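Local coordinates for 3-hexulose-6-phosphate isomerase (Methanocaldococcus jannaschii, PDB 1JEO), which catalyses the reversible isomerisation of D-arabino-hex-3-ulose 6-phosphate to fructose 6-phosphate in the pathway to ribose 5-phosphate, at residues L7-N12 and G143-E148; L15-F20 and A150-D155; S97-A102 and V123-L128. All coordinates share one frame; numbering follows the deposited sequence.

In the fold
Contacts 1 and 2 pin two neighbouring N-terminal segments, 7-12 and 15-20, onto two adjoining parts of helix 144-164, so the start of the chain runs along the helix that carries the probable proton acceptor E147. Their centres lie about 11 Å apart. Contact 3 sits far off, its centre about 25 Å from that of contact 1 and about 22 Å from that of contact 2, on the opposite side of the chain's centre from contact 2. It joins helix 96-106 to the loop ahead of strand 128-130, outermost within this chain. In sequence both its segments, and all five strands of the parallel sheet, lie between the N-terminal segments and helix 144-164.

Contact 1 (L7-N12 and G143-E148); sequences LDIVSN and GTTFEE
V10 and E148 make the closest approach here, with I9 and T145 meeting more loosely beside them. Starting at G143, the residue in the N-cap position, the chain turns into helix 144-164; the carbonyl O of G143 accepts from the backbone N of E147 at 2.9 Å. T145 is the first to reach segment 7-12: its methyl CG2 stands 4.5 Å from CG2 of I9, a loose van der Waals touch, while its buried OG1 is hydrogen-bonded to K135 O and is thus satisfied away from the apolar meeting. One residue past F146, E147, probably the proton acceptor, is paired with R50 in a salt bridge. E148 then comes across to V10. Its chain is extended beyond CG (chi2 169°), which carries the carboxylate out over the isopropyl group, the two side chains crossing at about a right angle. A single oxygen does the touching: OE1 of E148 lies 3.5 Å from CG2 of V10 and 3.8 Å from CG1, resting against both methyls without a hydrogen bond to segment 7-12. The fit is therefore light, one turn of helix 5-15 leaning on the first turn of helix 144-164, with I9 also touching S137 of the preceding loop and helix 49-64 meeting the T144, F146 and E147 side chains.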
ATOM      1  N   LEU A   7       1.597  20.635  12.363  1.00 22.42           N
ATOM      2  CA  LEU A   7       0.197  20.284  12.125  1.00 22.22           C
ATOM      3  C   LEU A   7      -0.261  20.813  10.763  1.00 21.99           C
ATOM      4  O   LEU A   7      -1.035  20.151  10.069  1.00 21.60           O
ATOM      5  CB  LEU A   7      -0.700  20.823  13.248  1.00 32.22           C
ATOM      6  CG  LEU A   7      -2.185  20.421  13.271  1.00 32.41           C
ATOM      7  CD1 LEU A   7      -2.359  18.909  13.417  1.00 32.54           C
ATOM      8  CD2 LEU A   7      -2.869  21.129  14.405  1.00 32.46           C
ATOM      9  N   ASP A   8       0.266  21.976  10.370  1.00 20.29           N
ATOM     10  CA  ASP A   8      -0.046  22.599   9.080  1.00 20.30           C
ATOM     11  C   ASP A   8       0.559  21.807   7.921  1.00 20.18           C
ATOM     12  O   ASP A   8      -0.053  21.693   6.857  1.00 19.67           O
ATOM     13  CB  ASP A   8       0.456  24.048   9.027  1.00 41.30           C
ATOM     14  CG  ASP A   8      -0.422  25.013   9.815  1.00 41.57           C
ATOM     15  OD1 ASP A   8       0.065  26.123  10.119  1.00 42.39           O
ATOM     16  OD2 ASP A   8      -1.591  24.681  10.121  1.00 41.67           O
ATOM     17  N   ILE A   9       1.750  21.247   8.148  1.00 18.67           N
ATOM     18  CA  ILE A   9       2.446  20.437   7.147  1.00 18.79           C
ATOM     19  C   ILE A   9       1.678  19.128   6.940  1.00 19.11           C
ATOM     20  O   ILE A   9       1.413  18.746   5.798  1.00 18.87           O
ATOM     21  CB  ILE A   9       3.940  20.209   7.536  1.00 26.52           C
ATOM     22  CG1 ILE A   9       4.714  21.512   7.293  1.00 26.29           C
ATOM     23  CG2 ILE A   9       4.579  19.056   6.723  1.00 26.17           C
ATOM     24  CD1 ILE A   9       6.057  21.584   7.977  1.00 26.44           C
ATOM     25  N   VAL A  10       1.242  18.511   8.044  1.00 18.36           N
ATOM     26  CA  VAL A  10       0.473  17.266   7.986  1.00 18.93           C
ATOM     27  C   VAL A  10      -0.879  17.510   7.292  1.00 19.51           C
ATOM     28  O   VAL A  10      -1.256  16.736   6.416  1.00 19.58           O
ATOM     29  CB  VAL A  10       0.260  16.631   9.398  1.00 14.98           C
ATOM     30  CG1 VAL A  10      -0.600  15.375   9.290  1.00 15.02           C
ATOM     31  CG2 VAL A  10       1.604  16.259  10.021  1.00 15.07           C
ATOM     32  N   SER A  11      -1.552  18.616   7.637  1.00 17.99           N
ATOM     33  CA  SER A  11      -2.849  18.980   7.040  1.00 19.06           C
ATOM     34  C   SER A  11      -2.771  19.193   5.525  1.00 19.65           C
ATOM     35  O   SER A  11      -3.654  18.745   4.794  1.00 19.64           O
ATOM     36  CB  SER A  11      -3.423  20.243   7.690  1.00 33.97           C
ATOM     37  OG  SER A  11      -3.803  20.002   9.030  1.00 34.38           O
ATOM     38  N   ASN A  12      -1.697  19.840   5.067  1.00 22.75           N
ATOM     39  CA  ASN A  12      -1.490  20.098   3.642  1.00 23.49           C
ATOM     40  C   ASN A  12      -1.053  18.847   2.878  1.00 23.74           C
ATOM     41  O   ASN A  12      -1.311  18.735   1.676  1.00 23.78           O
ATOM     42  CB  ASN A  12      -0.505  21.251   3.426  1.00 88.34           C
ATOM     43  CG  ASN A  12      -1.105  22.606   3.773  1.00 88.84           C
ATOM     44  OD1 ASN A  12      -2.218  22.936   3.357  1.00 41.73           O
ATOM     45  ND2 ASN A  12      -0.368  23.398   4.539  1.00 41.73           N
ATOM     46  N   GLY A 143      10.972   9.354   6.842  1.00 19.15           N
ATOM     47  CA  GLY A 143       9.754   9.093   6.105  1.00 17.07           C
ATOM     48  C   GLY A 143       8.492   9.325   6.911  1.00 15.87           C
ATOM     49  O   GLY A 143       7.430   8.884   6.476  1.00 15.43           O
ATOM     50  N   THR A 144       8.594  10.025   8.049  1.00 16.13           N
ATOM     51  CA  THR A 144       7.460  10.320   8.949  1.00 14.87           C
ATOM     52  C   THR A 144       6.172  10.747   8.242  1.00 14.06           C
ATOM     53  O   THR A 144       5.139  10.105   8.417  1.00 13.30           O
ATOM     54  CB  THR A 144       7.830  11.394  10.018  1.00 17.47           C
ATOM     55  OG1 THR A 144       8.947  10.935  10.790  1.00 17.94           O
ATOM     56  CG2 THR A 144       6.675  11.672  10.978  1.00 17.29           C
ATOM     57  N   THR A 145       6.258  11.784   7.407  1.00 17.27           N
ATOM     58  CA  THR A 145       5.092  12.292   6.687  1.00 16.32           C
ATOM     59  C   THR A 145       4.577  11.353   5.602  1.00 15.69           C
ATOM     60  O   THR A 145       3.373  11.307   5.359  1.00 15.57           O
ATOM     61  CB  THR A 145       5.319  13.708   6.131  1.00 16.69           C
ATOM     62  OG1 THR A 145       6.514  13.741   5.342  1.00 16.66           O
ATOM     63  CG2 THR A 145       5.429  14.707   7.272  1.00 16.55           C
ATOM     64  N   PHE A 146       5.484  10.582   4.990  1.00 17.56           N
ATOM     65  CA  PHE A 146       5.117   9.600   3.963  1.00 16.99           C
ATOM     66  C   PHE A 146       4.310   8.466   4.612  1.00 16.86           C
ATOM     67  O   PHE A 146       3.289   8.064   4.068  1.00 16.59           O
ATOM     68  CB  PHE A 146       6.367   9.049   3.232  1.00 15.30           C
ATOM     69  CG  PHE A 146       6.107   7.785   2.424  1.00 15.11           C
ATOM     70  CD1 PHE A 146       5.313   7.820   1.256  1.00 14.65           C
ATOM     71  CD2 PHE A 146       6.579   6.535   2.886  1.00 14.80           C
ATOM     72  CE1 PHE A 146       4.986   6.625   0.561  1.00 15.14           C
ATOM     73  CE2 PHE A 146       6.261   5.332   2.203  1.00 14.87           C
ATOM     74  CZ  PHE A 146       5.461   5.376   1.038  1.00 14.90           C
ATOM     75  N   GLU A 147       4.789   7.953   5.750  1.00 13.88           N
ATOM     76  CA  GLU A 147       4.116   6.870   6.477  1.00 14.47           C
ATOM     77  C   GLU A 147       2.704   7.265   6.926  1.00 14.24           C
ATOM     78  O   GLU A 147       1.774   6.466   6.809  1.00 14.12           O
ATOM     79  CB  GLU A 147       4.959   6.420   7.671  1.00 14.02           C
ATOM     80  CG  GLU A 147       6.255   5.706   7.278  1.00 14.82           C
ATOM     81  CD  GLU A 147       7.472   6.190   8.051  1.00 15.85           C
ATOM     82  OE1 GLU A 147       7.310   6.910   9.059  1.00 16.18           O
ATOM     83  OE2 GLU A 147       8.605   5.860   7.646  1.00 16.56           O
ATOM     84  N   GLU A 148       2.540   8.525   7.343  1.00 14.79           N
ATOM     85  CA  GLU A 148       1.245   9.067   7.779  1.00 15.14           C
ATOM     86  C   GLU A 148       0.272   9.165   6.602  1.00 14.69           C
ATOM     87  O   GLU A 148      -0.874   8.711   6.691  1.00 14.58           O
ATOM     88  CB  GLU A 148       1.411  10.469   8.367  1.00 16.32           C
ATOM     89  CG  GLU A 148       2.195  10.554   9.665  1.00 17.51           C
ATOM     90  CD  GLU A 148       2.544  11.990  10.052  1.00 18.36           C
ATOM     91  OE1 GLU A 148       2.319  12.918   9.241  1.00 19.28           O
ATOM     92  OE2 GLU A 148       3.058  12.190  11.172  1.00 18.92           O
TER

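Contact 2 (L15-F20 and A150-D155); sequences LILKKF and ALIFLD
F153 and L17 face each other where the chain's N-terminal part packs on helix 144-164 of the SIS domain, an alpha/beta fold built around a parallel five-stranded sheet. The side chain of F153 can be followed outward. Its CB meets CD2 of L17 at 3.9 Å. CG lies anti to the backbone N (chi1 172°), and that torsion sends the ring away from the helix axis towards F20. CD1 of F153 comes next, 4.0 Å from CD2 of L17 and equally far from CE1 of F20. CE1 does most of the work: it stands 3.6 Å above the plane of the F20 ring, over its centre, which is why all six F20 ring carbons lie at almost the same distance from it. CZ of F153 only skirts CE2 of F20. The planes of the F20 and F153 rings are inclined at 41°, an oblique pairing in which a corner of one ring fits over the middle of the other. Both side chains also touch I130 of strand 128-130, and helix 24-39 adds L30 against F20 and L33 against F153. Were F20 cut back to an alanine, CE1 of F153 would probably lose the face it sits on, a gap would open beside I130, and the F153 ring would be freer to turn. L17 divides its two methyls: while CD2 serves F153, CD1 of L17 reaches to CG2 of I152 at 3.8 Å.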
ATOM      1  N   LEU A  15      -4.119  16.838   1.894  1.00 33.22           N
ATOM      2  CA  LEU A  15      -4.807  17.481   0.771  1.00 32.75           C
ATOM      3  C   LEU A  15      -4.264  17.065  -0.603  1.00 32.24           C
ATOM      4  O   LEU A  15      -4.971  17.160  -1.603  1.00 32.46           O
ATOM      5  CB  LEU A  15      -4.795  19.009   0.919  1.00 40.54           C
ATOM      6  CG  LEU A  15      -5.577  19.631   2.086  1.00 40.81           C
ATOM      7  CD1 LEU A  15      -5.398  21.140   2.058  1.00 40.85           C
ATOM      8  CD2 LEU A  15      -7.062  19.272   2.039  1.00 40.81           C
ATOM      9  N   ILE A  16      -3.033  16.549  -0.619  1.00 29.87           N
ATOM     10  CA  ILE A  16      -2.355  16.063  -1.829  1.00 28.96           C
ATOM     11  C   ILE A  16      -3.089  14.813  -2.368  1.00 28.00           C
ATOM     12  O   ILE A  16      -3.074  14.545  -3.573  1.00 28.13           O
ATOM     13  CB  ILE A  16      -0.832  15.783  -1.518  1.00 40.29           C
ATOM     14  CG1 ILE A  16      -0.094  17.118  -1.345  1.00 40.59           C
ATOM     15  CG2 ILE A  16      -0.152  14.903  -2.583  1.00 40.49           C
ATOM     16  CD1 ILE A  16       1.354  17.005  -0.871  1.00 40.74           C
ATOM     17  N   LEU A  17      -3.807  14.120  -1.480  1.00 19.49           N
ATOM     18  CA  LEU A  17      -4.567  12.919  -1.843  1.00 18.29           C
ATOM     19  C   LEU A  17      -5.832  13.200  -2.670  1.00 17.75           C
ATOM     20  O   LEU A  17      -6.435  12.273  -3.225  1.00 17.49           O
ATOM     21  CB  LEU A  17      -4.909  12.100  -0.591  1.00 19.78           C
ATOM     22  CG  LEU A  17      -3.715  11.554   0.205  1.00 19.47           C
ATOM     23  CD1 LEU A  17      -4.192  10.902   1.484  1.00 19.50           C
ATOM     24  CD2 LEU A  17      -2.919  10.564  -0.628  1.00 19.25           C
ATOM     25  N   LYS A  18      -6.178  14.486  -2.798  1.00 19.89           N
ATOM     26  CA  LYS A  18      -7.341  14.942  -3.571  1.00 19.25           C
ATOM     27  C   LYS A  18      -7.168  14.644  -5.067  1.00 18.64           C
ATOM     28  O   LYS A  18      -8.153  14.406  -5.767  1.00 18.61           O
ATOM     29  CB  LYS A  18      -7.580  16.445  -3.343  1.00 51.03           C
ATOM     30  CG  LYS A  18      -8.941  16.960  -3.804  1.00 51.02           C
ATOM     31  CD  LYS A  18      -9.124  18.445  -3.522  1.00 51.21           C
ATOM     32  CE  LYS A  18     -10.469  18.941  -4.055  1.00 51.03           C
ATOM     33  NZ  LYS A  18     -10.709  20.387  -3.773  1.00 50.85           N
ATOM     34  N   LYS A  19      -5.909  14.576  -5.515  1.00 20.91           N
ATOM     35  CA  LYS A  19      -5.548  14.290  -6.916  1.00 20.39           C
ATOM     36  C   LYS A  19      -6.116  12.960  -7.413  1.00 19.95           C
ATOM     37  O   LYS A  19      -6.455  12.828  -8.588  1.00 19.74           O
ATOM     38  CB  LYS A  19      -4.026  14.229  -7.088  1.00 47.27           C
ATOM     39  CG  LYS A  19      -3.250  15.501  -6.787  1.00 47.61           C
ATOM     40  CD  LYS A  19      -1.742  15.324  -7.055  1.00 47.86           C
ATOM     41  CE  LYS A  19      -1.114  14.193  -6.227  1.00 48.11           C
ATOM     42  NZ  LYS A  19       0.364  14.122  -6.357  1.00 48.38           N
ATOM     43  N   PHE A  20      -6.220  11.987  -6.505  1.00 22.13           N
ATOM     44  CA  PHE A  20      -6.738  10.652  -6.820  1.00 21.91           C
ATOM     45  C   PHE A  20      -8.233  10.601  -7.144  1.00 22.02           C
ATOM     46  O   PHE A  20      -8.740   9.575  -7.613  1.00 22.09           O
ATOM     47  CB  PHE A  20      -6.400   9.670  -5.690  1.00 23.24           C
ATOM     48  CG  PHE A  20      -4.930   9.384  -5.559  1.00 22.54           C
ATOM     49  CD1 PHE A  20      -4.160  10.038  -4.580  1.00 22.18           C
ATOM     50  CD2 PHE A  20      -4.296   8.471  -6.427  1.00 22.26           C
ATOM     51  CE1 PHE A  20      -2.765   9.793  -4.460  1.00 22.02           C
ATOM     52  CE2 PHE A  20      -2.905   8.209  -6.326  1.00 22.13           C
ATOM     53  CZ  PHE A  20      -2.136   8.876  -5.335  1.00 22.05           C
ATOM     54  N   ALA A 150       0.612   7.643   3.643  1.00 13.86           N
ATOM     55  CA  ALA A 150       0.443   6.311   3.058  1.00 13.91           C
ATOM     56  C   ALA A 150      -0.634   5.524   3.788  1.00 14.11           C
ATOM     57  O   ALA A 150      -1.433   4.863   3.142  1.00 13.90           O
ATOM     58  CB  ALA A 150       1.768   5.534   3.048  1.00 11.11           C
ATOM     59  N   LEU A 151      -0.693   5.653   5.118  1.00 14.13           N
ATOM     60  CA  LEU A 151      -1.718   4.968   5.925  1.00 14.86           C
ATOM     61  C   LEU A 151      -3.095   5.496   5.538  1.00 15.17           C
ATOM     62  O   LEU A 151      -4.011   4.709   5.283  1.00 14.84           O
ATOM     63  CB  LEU A 151      -1.500   5.176   7.435  1.00 16.97           C
ATOM     64  CG  LEU A 151      -2.531   4.561   8.407  1.00 17.26           C
ATOM     65  CD1 LEU A 151      -2.549   3.038   8.296  1.00 17.14           C
ATOM     66  CD2 LEU A 151      -2.236   4.983   9.842  1.00 17.30           C
ATOM     67  N   ILE A 152      -3.203   6.822   5.436  1.00 15.22           N
ATOM     68  CA  ILE A 152      -4.457   7.477   5.064  1.00 15.96           C
ATOM     69  C   ILE A 152      -4.873   7.095   3.636  1.00 16.12           C
ATOM     70  O   ILE A 152      -6.024   6.725   3.424  1.00 16.06           O
ATOM     71  CB  ILE A 152      -4.388   9.013   5.317  1.00 18.43           C
ATOM     72  CG1 ILE A 152      -4.304   9.244   6.831  1.00 18.55           C
ATOM     73  CG2 ILE A 152      -5.630   9.732   4.752  1.00 18.60           C
ATOM     74  CD1 ILE A 152      -3.930  10.640   7.275  1.00 19.32           C
ATOM     75  N   PHE A 153      -3.907   7.056   2.711  1.00 16.71           N
ATOM     76  CA  PHE A 153      -4.150   6.670   1.310  1.00 16.42           C
ATOM     77  C   PHE A 153      -4.675   5.232   1.241  1.00 16.42           C
ATOM     78  O   PHE A 153      -5.662   4.960   0.557  1.00 16.37           O
ATOM     79  CB  PHE A 153      -2.857   6.798   0.469  1.00 18.29           C
ATOM     80  CG  PHE A 153      -2.966   6.237  -0.939  1.00 18.20           C
ATOM     81  CD1 PHE A 153      -3.799   6.852  -1.901  1.00 18.21           C
ATOM     82  CD2 PHE A 153      -2.268   5.063  -1.294  1.00 18.03           C
ATOM     83  CE1 PHE A 153      -3.940   6.300  -3.199  1.00 18.04           C
ATOM     84  CE2 PHE A 153      -2.397   4.497  -2.591  1.00 18.12           C
ATOM     85  CZ  PHE A 153      -3.236   5.116  -3.547  1.00 18.05           C
ATOM     86  N   LEU A 154      -4.003   4.330   1.958  1.00 13.58           N
ATOM     87  CA  LEU A 154      -4.377   2.919   1.986  1.00 13.96           C
ATOM     88  C   LEU A 154      -5.743   2.652   2.607  1.00 14.10           C
ATOM     89  O   LEU A 154      -6.431   1.722   2.199  1.00 14.08           O
ATOM     90  CB  LEU A 154      -3.273   2.075   2.629  1.00 16.03           C
ATOM     91  CG  LEU A 154      -2.003   1.989   1.768  1.00 15.96           C
ATOM     92  CD1 LEU A 154      -0.891   1.360   2.568  1.00 15.86           C
ATOM     93  CD2 LEU A 154      -2.244   1.243   0.462  1.00 15.92           C
ATOM     94  N   ASP A 155      -6.152   3.509   3.544  1.00 13.12           N
ATOM     95  CA  ASP A 155      -7.472   3.395   4.168  1.00 13.69           C
ATOM     96  C   ASP A 155      -8.529   3.937   3.202  1.00 13.68           C
ATOM     97  O   ASP A 155      -9.667   3.470   3.208  1.00 13.95           O
ATOM     98  CB  ASP A 155      -7.530   4.132   5.508  1.00 14.25           C
ATOM     99  CG  ASP A 155      -6.789   3.396   6.627  1.00 15.06           C
ATOM    100  OD1 ASP A 155      -6.685   2.151   6.593  1.00 15.54           O
ATOM    101  OD2 ASP A 155      -6.331   4.073   7.567  1.00 15.64           O
TER

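Contact 3 (S97-A102 and V123-L128); sequences SVLTVA and VEFADL
The F125 ring is the flat group that carries this contact, and L99 comes to it along the side formed by CD1 and CE1, obliquely, at neither a clear face nor a clear edge. CD2 of L99 is the touching methyl, 3.9 Å from CE1 and 4.1 Å from CD1 of F125. K103 and K106, further along helix 96-106, also touch F125, which therefore meets about two turns of one helix. That helix is the connection of a beta-alpha-beta crossover, linking strand 85-89 to its parallel neighbour 112-115 in the SIS domain, and F125 belongs to the loop that leads from 112-115 to strand 128-130.

L99 and A102 are three residues apart, which puts them on neighbouring turns of the helix, so both can reach F125. A102 uses its only side-chain carbon, and the backbones come nearest at this point, with CA of A102 6.4 Å from CA of F125. L99 gets there by another route: its CB points off to one side, but with CG anti to the carbonyl carbon (chi1 -73°) the branch is carried round so that CD2 reaches the ring, while CD1 is the methyl that runs on anti to CA. The two side chains cross at about a right angle. The contact is wholly apolar.

Beneath it the helix sits on the sheet, V98 and A102 against L88 and V101 against L86, while the backbones of D127 and L128 are hydrogen-bonded to I112 and A114, respectively. The L99 side chain lies about 6 Å from that of R94, one of the residues inferred to bind substrate. The contact closes on A102, whose CB stands 4.1 Å from CB of F125.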
ATOM      1  N   SER A  97      16.421  -4.722   1.547  1.00 16.39           N
ATOM      2  CA  SER A  97      15.504  -5.825   1.852  1.00 15.58           C
ATOM      3  C   SER A  97      14.235  -5.792   0.995  1.00 14.84           C
ATOM      4  O   SER A  97      13.670  -6.845   0.688  1.00 14.02           O
ATOM      5  CB  SER A  97      15.136  -5.843   3.333  1.00 24.46           C
ATOM      6  OG  SER A  97      16.271  -6.146   4.118  1.00 26.30           O
ATOM      7  N   VAL A  98      13.815  -4.589   0.597  1.00 19.20           N
ATOM      8  CA  VAL A  98      12.639  -4.404  -0.264  1.00 18.46           C
ATOM      9  C   VAL A  98      13.018  -4.797  -1.703  1.00 18.12           C
ATOM     10  O   VAL A  98      12.223  -5.422  -2.402  1.00 18.57           O
ATOM     11  CB  VAL A  98      12.093  -2.932  -0.189  1.00 20.94           C
ATOM     12  CG1 VAL A  98      11.015  -2.664  -1.256  1.00 20.99           C
ATOM     13  CG2 VAL A  98      11.507  -2.670   1.195  1.00 21.05           C
ATOM     14  N   LEU A  99      14.253  -4.481  -2.098  1.00 18.33           N
ATOM     15  CA  LEU A  99      14.783  -4.804  -3.429  1.00 18.45           C
ATOM     16  C   LEU A  99      14.949  -6.311  -3.642  1.00 18.16           C
ATOM     17  O   LEU A  99      14.710  -6.811  -4.739  1.00 17.72           O
ATOM     18  CB  LEU A  99      16.116  -4.089  -3.668  1.00 25.40           C
ATOM     19  CG  LEU A  99      16.045  -2.583  -3.921  1.00 25.36           C
ATOM     20  CD1 LEU A  99      17.431  -1.973  -3.882  1.00 25.91           C
ATOM     21  CD2 LEU A  99      15.407  -2.342  -5.265  1.00 25.70           C
ATOM     22  N   THR A 100      15.311  -7.021  -2.568  1.00 21.74           N
ATOM     23  CA  THR A 100      15.492  -8.478  -2.558  1.00 21.52           C
ATOM     24  C   THR A 100      14.146  -9.160  -2.863  1.00 20.86           C
ATOM     25  O   THR A 100      14.075 -10.050  -3.715  1.00 20.09           O
ATOM     26  CB  THR A 100      16.035  -8.949  -1.169  1.00 27.17           C
ATOM     27  OG1 THR A 100      17.347  -8.412  -0.967  1.00 29.11           O
ATOM     28  CG2 THR A 100      16.103 -10.465  -1.064  1.00 28.57           C
ATOM     29  N   VAL A 101      13.090  -8.690  -2.192  1.00 17.23           N
ATOM     30  CA  VAL A 101      11.730  -9.207  -2.358  1.00 17.22           C
ATOM     31  C   VAL A 101      11.197  -8.864  -3.759  1.00 17.24           C
ATOM     32  O   VAL A 101      10.553  -9.701  -4.392  1.00 16.61           O
ATOM     33  CB  VAL A 101      10.793  -8.678  -1.214  1.00 18.21           C
ATOM     34  CG1 VAL A 101       9.327  -9.066  -1.440  1.00 17.65           C
ATOM     35  CG2 VAL A 101      11.258  -9.249   0.122  1.00 18.08           C
ATOM     36  N   ALA A 102      11.536  -7.668  -4.252  1.00 18.44           N
ATOM     37  CA  ALA A 102      11.131  -7.205  -5.587  1.00 19.01           C
ATOM     38  C   ALA A 102      11.763  -8.050  -6.700  1.00 19.58           C
ATOM     39  O   ALA A 102      11.081  -8.421  -7.656  1.00 18.69           O
ATOM     40  CB  ALA A 102      11.505  -5.745  -5.773  1.00 24.26           C
ATOM     41  N   VAL A 123      11.367   1.187  -8.225  1.00 20.05           N
ATOM     42  CA  VAL A 123      10.475   1.537  -9.337  1.00 20.55           C
ATOM     43  C   VAL A 123      10.828   0.825 -10.647  1.00 20.59           C
ATOM     44  O   VAL A 123       9.954   0.601 -11.488  1.00 20.46           O
ATOM     45  CB  VAL A 123      10.350   3.086  -9.537  1.00 24.92           C
ATOM     46  CG1 VAL A 123      10.008   3.745  -8.213  1.00 25.33           C
ATOM     47  CG2 VAL A 123      11.622   3.701 -10.140  1.00 25.28           C
ATOM     48  N   GLU A 124      12.091   0.401 -10.758  1.00 26.90           N
ATOM     49  CA  GLU A 124      12.611  -0.320 -11.922  1.00 27.10           C
ATOM     50  C   GLU A 124      11.977  -1.713 -12.029  1.00 26.69           C
ATOM     51  O   GLU A 124      11.867  -2.269 -13.122  1.00 26.61           O
ATOM     52  CB  GLU A 124      14.137  -0.473 -11.824  1.00 96.52           C
ATOM     53  CG  GLU A 124      14.936   0.833 -11.741  1.00 98.01           C
ATOM     54  CD  GLU A 124      15.072   1.546 -13.075  1.00 98.65           C
ATOM     55  OE1 GLU A 124      15.871   1.085 -13.919  1.00 99.01           O
ATOM     56  OE2 GLU A 124      14.391   2.575 -13.274  1.00 99.28           O
ATOM     57  N   PHE A 125      11.552  -2.251 -10.884  1.00 19.96           N
ATOM     58  CA  PHE A 125      10.927  -3.575 -10.804  1.00 19.75           C
ATOM     59  C   PHE A 125       9.402  -3.522 -10.743  1.00 19.42           C
ATOM     60  O   PHE A 125       8.743  -4.561 -10.792  1.00 19.01           O
ATOM     61  CB  PHE A 125      11.449  -4.338  -9.577  1.00 34.01           C
ATOM     62  CG  PHE A 125      12.934  -4.558  -9.583  1.00 34.77           C
ATOM     63  CD1 PHE A 125      13.770  -3.771  -8.770  1.00 35.07           C
ATOM     64  CD2 PHE A 125      13.512  -5.533 -10.423  1.00 35.20           C
ATOM     65  CE1 PHE A 125      15.180  -3.944  -8.792  1.00 35.55           C
ATOM     66  CE2 PHE A 125      14.922  -5.723 -10.461  1.00 35.50           C
ATOM     67  CZ  PHE A 125      15.759  -4.924  -9.641  1.00 35.59           C
ATOM     68  N   ALA A 126       8.849  -2.316 -10.643  1.00 20.59           N
ATOM     69  CA  ALA A 126       7.403  -2.129 -10.551  1.00 20.39           C
ATOM     70  C   ALA A 126       6.669  -1.909 -11.868  1.00 20.54           C
ATOM     71  O   ALA A 126       7.157  -1.213 -12.760  1.00 19.84           O
ATOM     72  CB  ALA A 126       7.089  -0.999  -9.591  1.00 13.91           C
ATOM     73  N   ASP A 127       5.474  -2.490 -11.953  1.00 25.16           N
ATOM     74  CA  ASP A 127       4.594  -2.371 -13.118  1.00 25.76           C
ATOM     75  C   ASP A 127       3.797  -1.068 -12.979  1.00 25.51           C
ATOM     76  O   ASP A 127       3.445  -0.435 -13.975  1.00 25.68           O
ATOM     77  CB  ASP A 127       3.626  -3.556 -13.161  1.00 27.08           C
ATOM     78  CG  ASP A 127       3.157  -3.895 -14.571  1.00 27.90           C
ATOM     79  OD1 ASP A 127       3.987  -3.901 -15.502  1.00 28.38           O
ATOM     80  OD2 ASP A 127       1.954  -4.179 -14.741  1.00 28.55           O
ATOM     81  N   LEU A 128       3.514  -0.704 -11.728  1.00 20.40           N
ATOM     82  CA  LEU A 128       2.771   0.500 -11.373  1.00 20.32           C
ATOM     83  C   LEU A 128       3.457   1.167 -10.188  1.00 20.28           C
ATOM     84  O   LEU A 128       3.707   0.528  -9.161  1.00 19.81           O
ATOM     85  CB  LEU A 128       1.317   0.152 -11.001  1.00 25.51           C
ATOM     86  CG  LEU A 128       0.376   1.228 -10.431  1.00 25.65           C
ATOM     87  CD1 LEU A 128       0.004   2.267 -11.489  1.00 25.44           C
ATOM     88  CD2 LEU A 128      -0.875   0.573  -9.875  1.00 25.76           C
TER